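Local coordinates for AAEL008620-PA odorant-binding protein (Aedes aegypti, PDB 5V13) that binds juvenile hormone III specifically in the mosquito hemolymph, as a member of the odorant-binding protein family, at residues Tyr31-Cys36 and Val51-Asp56; Arg35-Ser40 and Glu45-Trp50. One frame throughout, in Å; residues are numbered along the deposited sequence.

Contact 1: residues Tyr31-Cys36 and Val51-Asp56; sequences YAYVRC and VKWHPD. With JH3 (methyl (2E,6E)-9-[(2R)-3,3-dimethyloxiran-2-yl]-3,7-dimethylnona-2,6-dienoate), chain E.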
loop_
_atom_site.group_PDB
_atom_site.type_symbol
_atom_site.label_atom_id
_atom_site.label_comp_id
_atom_site.label_asym_id
_atom_site.label_seq_id
_atom_site.Cartn_x
_atom_site.Cartn_y
_atom_site.Cartn_z
ATOM N N TYR B 31 13.398 -0.727 12.216
ATOM C CA TYR B 31 14.734 -1.327 12.154
ATOM C C TYR B 31 15.503 -1.061 13.442
ATOM O O TYR B 31 16.117 -1.970 14.024
ATOM C CB TYR B 31 15.510 -0.764 10.957
ATOM C CG TYR B 31 16.878 -1.381 10.762
ATOM C CD1 TYR B 31 17.998 -0.914 11.467
ATOM C CD2 TYR B 31 17.054 -2.427 9.860
ATOM C CE1 TYR B 31 19.266 -1.476 11.257
ATOM C CE2 TYR B 31 18.301 -2.998 9.658
ATOM C CZ TYR B 31 19.398 -2.521 10.352
ATOM O OH TYR B 31 20.628 -3.107 10.131
ATOM N N ALA B 32 15.483 0.194 13.899
ATOM C CA ALA B 32 16.224 0.563 15.099
ATOM C C ALA B 32 15.644 -0.115 16.334
ATOM O O ALA B 32 16.394 -0.646 17.169
ATOM C CB ALA B 32 16.217 2.083 15.266
ATOM N N TYR B 33 14.311 -0.103 16.480
ATOM C CA TYR B 33 13.705 -0.718 17.668
ATOM C C TYR B 33 14.043 -2.205 17.761
ATOM O O TYR B 33 14.398 -2.713 18.835
ATOM C CB TYR B 33 12.177 -0.540 17.660
ATOM C CG TYR B 33 11.673 0.893 17.591
ATOM C CD1 TYR B 33 12.478 1.962 17.967
ATOM C CD2 TYR B 33 10.381 1.162 17.149
ATOM C CE1 TYR B 33 11.999 3.285 17.890
ATOM C CE2 TYR B 33 9.895 2.455 17.078
ATOM C CZ TYR B 33 10.701 3.510 17.446
ATOM O OH TYR B 33 10.208 4.792 17.347
ATOM N N VAL B 34 13.905 -2.923 16.647
ATOM C CA VAL B 34 14.104 -4.370 16.656
ATOM C C VAL B 34 15.584 -4.718 16.825
ATOM O O VAL B 34 15.948 -5.618 17.606
ATOM C CB VAL B 34 13.514 -4.992 15.374
ATOM C CG1 VAL B 34 13.921 -6.464 15.276
ATOM C CG2 VAL B 34 11.996 -4.844 15.374
ATOM N N ARG B 35 16.464 -4.026 16.092
ATOM C CA ARG B 35 17.882 -4.380 16.166
ATOM C C ARG B 35 18.469 -4.051 17.532
ATOM O O ARG B 35 19.274 -4.825 18.067
ATOM C CB ARG B 35 18.683 -3.684 15.067
ATOM C CG ARG B 35 18.425 -4.255 13.670
ATOM C CD ARG B 35 18.908 -5.714 13.537
ATOM N NE ARG B 35 20.356 -5.819 13.720
ATOM C CZ ARG B 35 21.245 -5.759 12.730
ATOM N NH1 ARG B 35 20.838 -5.599 11.478
ATOM N NH2 ARG B 35 22.540 -5.856 12.991
ATOM N N CYS B 36 18.082 -2.912 18.119
ATOM C CA CYS B 36 18.549 -2.605 19.469
ATOM C C CYS B 36 17.963 -3.560 20.512
ATOM O O CYS B 36 18.618 -3.840 21.527
ATOM C CB CYS B 36 18.222 -1.151 19.818
ATOM S SG CYS B 36 19.222 0.029 18.832
ATOM N N VAL B 51 9.038 -1.683 25.036
ATOM C CA VAL B 51 8.087 -1.599 23.926
ATOM C C VAL B 51 6.804 -0.879 24.314
ATOM O O VAL B 51 6.008 -0.548 23.429
ATOM C CB VAL B 51 7.746 -2.992 23.351
ATOM C CG1 VAL B 51 9.006 -3.698 22.870
ATOM C CG2 VAL B 51 6.997 -3.847 24.374
ATOM N N LYS B 52 6.576 -0.638 25.608
ATOM C CA LYS B 52 5.513 0.239 26.091
ATOM C C LYS B 52 6.006 1.663 26.326
ATOM O O LYS B 52 5.332 2.447 27.009
ATOM C CB LYS B 52 4.907 -0.313 27.385
ATOM C CG LYS B 52 4.174 -1.630 27.233
ATOM C CD LYS B 52 3.809 -2.177 28.611
ATOM C CE LYS B 52 3.174 -3.551 28.523
ATOM N NZ LYS B 52 3.112 -4.182 29.870
ATOM N N TRP B 53 7.186 1.991 25.807
ATOM C CA TRP B 53 7.734 3.344 25.817
ATOM C C TRP B 53 8.023 3.879 27.219
ATOM O O TRP B 53 8.045 5.094 27.433
ATOM C CB TRP B 53 6.819 4.309 25.059
ATOM C CG TRP B 53 6.791 4.042 23.585
ATOM C CD1 TRP B 53 6.037 3.108 22.927
ATOM C CD2 TRP B 53 7.549 4.722 22.581
ATOM N NE1 TRP B 53 6.285 3.167 21.574
ATOM C CE2 TRP B 53 7.204 4.156 21.336
ATOM C CE3 TRP B 53 8.483 5.763 22.612
ATOM C CZ2 TRP B 53 7.769 4.587 20.135
ATOM C CZ3 TRP B 53 9.027 6.203 21.411
ATOM C CH2 TRP B 53 8.674 5.612 20.197
ATOM N N HIS B 54 8.291 3.024 28.202
ATOM C CA HIS B 54 8.782 3.506 29.499
ATOM C C HIS B 54 9.986 2.691 29.962
ATOM O O HIS B 54 9.880 1.828 30.844
ATOM C CB HIS B 54 7.669 3.552 30.555
ATOM C CG HIS B 54 6.842 2.308 30.657
ATOM N ND1 HIS B 54 7.219 1.224 31.420
ATOM C CD2 HIS B 54 5.628 2.001 30.142
ATOM C CE1 HIS B 54 6.286 0.291 31.347
ATOM N NE2 HIS B 54 5.308 0.738 30.578
ATOM N N PRO B 55 11.160 2.965 29.393
ATOM C CA PRO B 55 12.399 2.368 29.913
ATOM C C PRO B 55 12.748 2.948 31.275
ATOM O O PRO B 55 12.673 4.161 31.486
ATOM C CB PRO B 55 13.459 2.754 28.869
ATOM C CG PRO B 55 12.708 3.453 27.726
ATOM C CD PRO B 55 11.391 3.898 28.271
ATOM N N ASP B 56 13.163 2.080 32.196
ATOM C CA ASP B 56 13.523 2.545 33.529
ATOM C C ASP B 56 14.971 3.038 33.529
ATOM O O ASP B 56 15.581 3.252 32.481
ATOM C CB ASP B 56 13.264 1.454 34.570
ATOM C CG ASP B 56 14.092 0.190 34.347
ATOM O OD1 ASP B 56 15.076 0.199 33.567
ATOM O OD2 ASP B 56 13.746 -0.829 34.981
HETATM C C1 JH3 E . 9.197 -1.975 19.527
HETATM O O2 JH3 E . 8.034 -1.764 19.232
HETATM O O1 JH3 E . 9.809 -3.183 19.034
HETATM C CM JH3 E . 9.055 -4.026 18.162
HETATM C C2 JH3 E . 10.031 -1.068 20.337
HETATM C C3 JH3 E . 9.661 0.082 20.906
HETATM C "C3'" JH3 E . 8.275 0.658 20.818
HETATM C C4 JH3 E . 10.730 0.831 21.666
HETATM C C5 JH3 E . 10.630 2.316 21.334
HETATM C C6 JH3 E . 11.929 2.999 21.700
HETATM C C7 JH3 E . 12.116 3.638 22.864
HETATM C "C7'" JH3 E . 11.032 3.674 23.909
HETATM C C8 JH3 E . 13.464 4.297 23.116
HETATM C C9 JH3 E . 13.347 5.823 23.266
HETATM C CA JH3 E . 12.560 6.467 22.127
HETATM O O3 JH3 E . 12.586 7.911 22.160
HETATM C CB JH3 E . 13.388 7.298 21.148
HETATM C "CB'" JH3 E . 12.823 7.272 19.723
HETATM C CC JH3 E . 14.881 7.482 21.373
#

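Contact 2: residues Arg35-Ser40 and Glu45-Trp50; sequences RCLNDS and EQKINW. With JH3 (methyl (2E,6E)-9-[(2R)-3,3-dimethyloxiran-2-yl]-3,7-dimethylnona-2,6-dienoate), chain E.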
loop_
_atom_site.group_PDB
_atom_site.type_symbol
_atom_site.label_atom_id
_atom_site.label_comp_id
_atom_site.label_asym_id
_atom_site.label_seq_id
_atom_site.Cartn_x
_atom_site.Cartn_y
_atom_site.Cartn_z
ATOM N N ARG B 35 16.464 -4.026 16.092
ATOM C CA ARG B 35 17.882 -4.380 16.166
ATOM C C ARG B 35 18.469 -4.051 17.532
ATOM O O ARG B 35 19.274 -4.825 18.067
ATOM C CB ARG B 35 18.683 -3.684 15.067
ATOM C CG ARG B 35 18.425 -4.255 13.670
ATOM C CD ARG B 35 18.908 -5.714 13.537
ATOM N NE ARG B 35 20.356 -5.819 13.720
ATOM C CZ ARG B 35 21.245 -5.759 12.730
ATOM N NH1 ARG B 35 20.838 -5.599 11.478
ATOM N NH2 ARG B 35 22.540 -5.856 12.991
ATOM N N CYS B 36 18.082 -2.912 18.119
ATOM C CA CYS B 36 18.549 -2.605 19.469
ATOM C C CYS B 36 17.963 -3.560 20.512
ATOM O O CYS B 36 18.618 -3.840 21.527
ATOM C CB CYS B 36 18.222 -1.151 19.818
ATOM S SG CYS B 36 19.222 0.029 18.832
ATOM N N LEU B 37 16.745 -4.068 20.293
ATOM C CA LEU B 37 16.190 -5.063 21.218
ATOM C C LEU B 37 16.986 -6.363 21.175
ATOM O O LEU B 37 17.339 -6.929 22.221
ATOM C CB LEU B 37 14.719 -5.338 20.889
ATOM C CG LEU B 37 13.672 -4.418 21.522
ATOM C CD1 LEU B 37 12.290 -4.670 20.915
ATOM C CD2 LEU B 37 13.633 -4.650 23.033
ATOM N N ASN B 38 17.280 -6.854 19.972
ATOM C CA ASN B 38 17.957 -8.145 19.848
ATOM C C ASN B 38 19.435 -8.052 20.202
ATOM O O ASN B 38 20.037 -9.062 20.584
ATOM C CB ASN B 38 17.787 -8.708 18.433
ATOM C CG ASN B 38 16.347 -9.106 18.129
ATOM O OD1 ASN B 38 15.537 -9.285 19.036
ATOM N ND2 ASN B 38 16.027 -9.241 16.847
ATOM N N ASP B 39 20.043 -6.865 20.083
ATOM C CA ASP B 39 21.410 -6.700 20.566
ATOM C C ASP B 39 21.491 -6.642 22.082
ATOM O O ASP B 39 22.596 -6.705 22.625
ATOM C CB ASP B 39 22.057 -5.441 19.980
ATOM C CG ASP B 39 22.348 -5.568 18.483
ATOM O OD1 ASP B 39 22.354 -6.710 17.972
ATOM O OD2 ASP B 39 22.569 -4.529 17.820
ATOM N N SER B 40 20.366 -6.539 22.780
ATOM C CA SER B 40 20.360 -6.433 24.233
ATOM C C SER B 40 20.162 -7.800 24.887
ATOM O O SER B 40 19.345 -8.610 24.435
ATOM C CB SER B 40 19.258 -5.476 24.688
ATOM O OG SER B 40 19.232 -5.376 26.098
ATOM N N GLU B 45 11.141 -8.884 30.988
ATOM C CA GLU B 45 10.320 -7.874 31.654
ATOM C C GLU B 45 10.808 -6.480 31.316
ATOM O O GLU B 45 10.003 -5.573 31.054
ATOM C CB GLU B 45 10.319 -8.070 33.168
ATOM C CG GLU B 45 9.290 -9.081 33.636
ATOM C CD GLU B 45 9.542 -10.428 33.026
ATOM O OE1 GLU B 45 8.600 -11.002 32.427
ATOM O OE2 GLU B 45 10.710 -10.882 33.116
ATOM N N GLN B 46 12.129 -6.296 31.298
ATOM C CA GLN B 46 12.694 -5.016 30.884
ATOM C C GLN B 46 12.295 -4.681 29.454
ATOM O O GLN B 46 11.826 -3.570 29.169
ATOM C CB GLN B 46 14.214 -5.044 31.040
ATOM C CG GLN B 46 14.679 -4.987 32.492
ATOM C CD GLN B 46 14.608 -3.585 33.081
ATOM O OE1 GLN B 46 13.619 -2.864 32.908
ATOM N NE2 GLN B 46 15.671 -3.187 33.773
ATOM N N LYS B 47 12.456 -5.638 28.536
ATOM C CA LYS B 47 12.124 -5.359 27.137
ATOM C C LYS B 47 10.638 -5.073 26.939
ATOM O O LYS B 47 10.271 -4.321 26.026
ATOM C CB LYS B 47 12.565 -6.519 26.244
ATOM C CG LYS B 47 14.070 -6.669 26.155
ATOM C CD LYS B 47 14.465 -7.910 25.362
ATOM C CE LYS B 47 15.978 -7.999 25.217
ATOM N NZ LYS B 47 16.396 -9.018 24.206
ATOM N N ILE B 48 9.768 -5.661 27.763
ATOM C CA ILE B 48 8.345 -5.327 27.692
ATOM C C ILE B 48 8.116 -3.872 28.093
ATOM O O ILE B 48 7.348 -3.149 27.444
ATOM C CB ILE B 48 7.519 -6.296 28.561
ATOM C CG1 ILE B 48 7.478 -7.681 27.919
ATOM C CG2 ILE B 48 6.109 -5.766 28.764
ATOM C CD1 ILE B 48 6.847 -8.740 28.813
ATOM N N ASN B 49 8.783 -3.414 29.159
ATOM C CA ASN B 49 8.703 -2.001 29.521
ATOM C C ASN B 49 9.167 -1.104 28.383
ATOM O O ASN B 49 8.624 -0.011 28.187
ATOM C CB ASN B 49 9.544 -1.719 30.763
ATOM C CG ASN B 49 8.975 -2.363 32.002
ATOM O OD1 ASN B 49 7.758 -2.409 32.191
ATOM N ND2 ASN B 49 9.854 -2.862 32.859
ATOM N N TRP B 50 10.185 -1.534 27.632
ATOM C CA TRP B 50 10.681 -0.685 26.554
ATOM C C TRP B 50 9.662 -0.570 25.427
ATOM O O TRP B 50 9.433 0.526 24.898
ATOM C CB TRP B 50 12.001 -1.216 25.999
ATOM C CG TRP B 50 13.095 -1.390 27.035
ATOM C CD1 TRP B 50 13.088 -0.951 28.322
ATOM C CD2 TRP B 50 14.331 -2.080 26.853
ATOM N NE1 TRP B 50 14.260 -1.309 28.955
ATOM C CE2 TRP B 50 15.042 -1.999 28.067
ATOM C CE3 TRP B 50 14.925 -2.733 25.765
ATOM C CZ2 TRP B 50 16.300 -2.586 28.240
ATOM C CZ3 TRP B 50 16.181 -3.310 25.937
ATOM C CH2 TRP B 50 16.850 -3.231 27.162
HETATM C C1 JH3 E . 9.197 -1.975 19.527
HETATM O O2 JH3 E . 8.034 -1.764 19.232
HETATM O O1 JH3 E . 9.809 -3.183 19.034
HETATM C CM JH3 E . 9.055 -4.026 18.162
HETATM C C2 JH3 E . 10.031 -1.068 20.337
HETATM C C3 JH3 E . 9.661 0.082 20.906
HETATM C "C3'" JH3 E . 8.275 0.658 20.818
HETATM C C4 JH3 E . 10.730 0.831 21.666
HETATM C C5 JH3 E . 10.630 2.316 21.334
HETATM C C6 JH3 E . 11.929 2.999 21.700
HETATM C C7 JH3 E . 12.116 3.638 22.864
HETATM C "C7'" JH3 E . 11.032 3.674 23.909
HETATM C C8 JH3 E . 13.464 4.297 23.116
HETATM C C9 JH3 E . 13.347 5.823 23.266
HETATM C CA JH3 E . 12.560 6.467 22.127
HETATM O O3 JH3 E . 12.586 7.911 22.160
HETATM C CB JH3 E . 13.388 7.298 21.148
HETATM C "CB'" JH3 E . 12.823 7.272 19.723
HETATM C CC JH3 E . 14.881 7.482 21.373
HETATM O O HOH W 1 14.713 -9.233 21.788
#

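Contact 1: residues Tyr31-Cys36 and Val51-Asp56
Tyr-33, on helix 26-38, meets Trp-53, in the loop that follows helix 44-51, although the backbones stay well apart: the nearest CA atoms are those of Tyr-33 and Val-51, at 8.5 Å. Trp-53 has positive phi (64°) and is the C-prime residue of a Schellman motif, the turn that ends helix 44-51 and sends the chain off toward helix 59-71. Only the far ends of the two aromatic side chains touch. Tyr-33 OH sits at the edge of the indole, close to its plane, 3.3 Å from Trp-53 CH2, and the ring planes stand at 84° to each other. In Tyr-33, CG lies anti to the carbonyl carbon (chi1 -58°), which carries the ring off the helix toward the loop. Juvenile hormone fills the angle between the rings. Its C5 lies 3.8 Å above the centre of the Tyr-33 ring and also over one face of Trp-53, nearer the rim. The methyl C3' of the hormone comes within 3.3 Å of Trp-53 NE1, while Val-51 CG1 packs 3.8 Å from the hormone's ester carbon C1. Among their neighbours, Tyr-33 OH is hydrogen-bonded to Phe-144 O, and Trp-53 O accepts from Tyr-133 OH and His-137 NE2. With the phenol's polar end tied to a backbone carbonyl, what the two rings offer the isoprenoid chain is mostly carbon surface, with NE1 against a methyl, consistent with recognition here by shape and apolar contact.

Contact 2: residues Arg35-Ser40 and Glu45-Trp50
Leu-37 and Ser-40 face Lys-47 and Trp-50 where two consecutive helices of the mainly helical PBP/GOBP fold meet, helix 26-38 leading through a short connection into helix 44-51. The backbones are closest at Leu-37 and Lys-47, with CA atoms 7.2 Å apart. The tight part is mostly apolar and centres on the buried Leu-37 and Trp-50, both of the hormone pocket. Leu-37 CD2 comes up to the edge of the indole, 3.6 Å from Trp-50 CE3, and also touches Lys-47 CG; its other branch, CD1, reaches the hormone's ester oxygen O1 at 3.5 Å. Ser-40 meets the same ring edge farther along, OG lying 3.4 Å from Trp-50 CH2, while that hydroxyl is hydrogen-bonded to Glu-60. Trp-50 itself is held by a bond from NE1 to Ser-61 and by stacking on Tyr-64. Toward solvent the packing gives way to polar links. The Lys-47 chain runs extended beyond CG (chi2 175°) and brings its ammonium to the carbonyls of Leu-37 and Ser-40, to which it donates. A water takes a third bond from NZ and donates to Asn-38 OD1, on a residue exposed to solvent. Leu-37 O is gripped twice, by Lys-47 NZ at 3.0 Å and by Ser-40 N at 3.1 Å, and the two donors approach it from opposite faces of its carbonyl plane.

How the contacts relate
Contact 1 and contact 2 lie side by side, their centres 6 Å apart, and share Arg-35 and Cys-36 of helix 26-38. Contact 2 joins this helix to helix 44-51; contact 1 joins it to the loop just beyond. The Schellman turn connects them, His-54 N reaching Asn-49 O at 3.1 Å. Pro-55 CA packs 3.7 Å from Trp-50 CD1, and Val-51 CG1 lies 3.9 Å from Leu-37 CD1. Both contacts line the hormone pocket; from contact 2 Trp-50 O comes 3.5 Å from the hormone's C4, and from contact 1 Val-51 O comes 3.7 Å from C3'. Tyr-129, outside both, hydrogen-bonds the ligand. The Cys-36 to Cys-67 disulfide ties their common helix to helix 59-71.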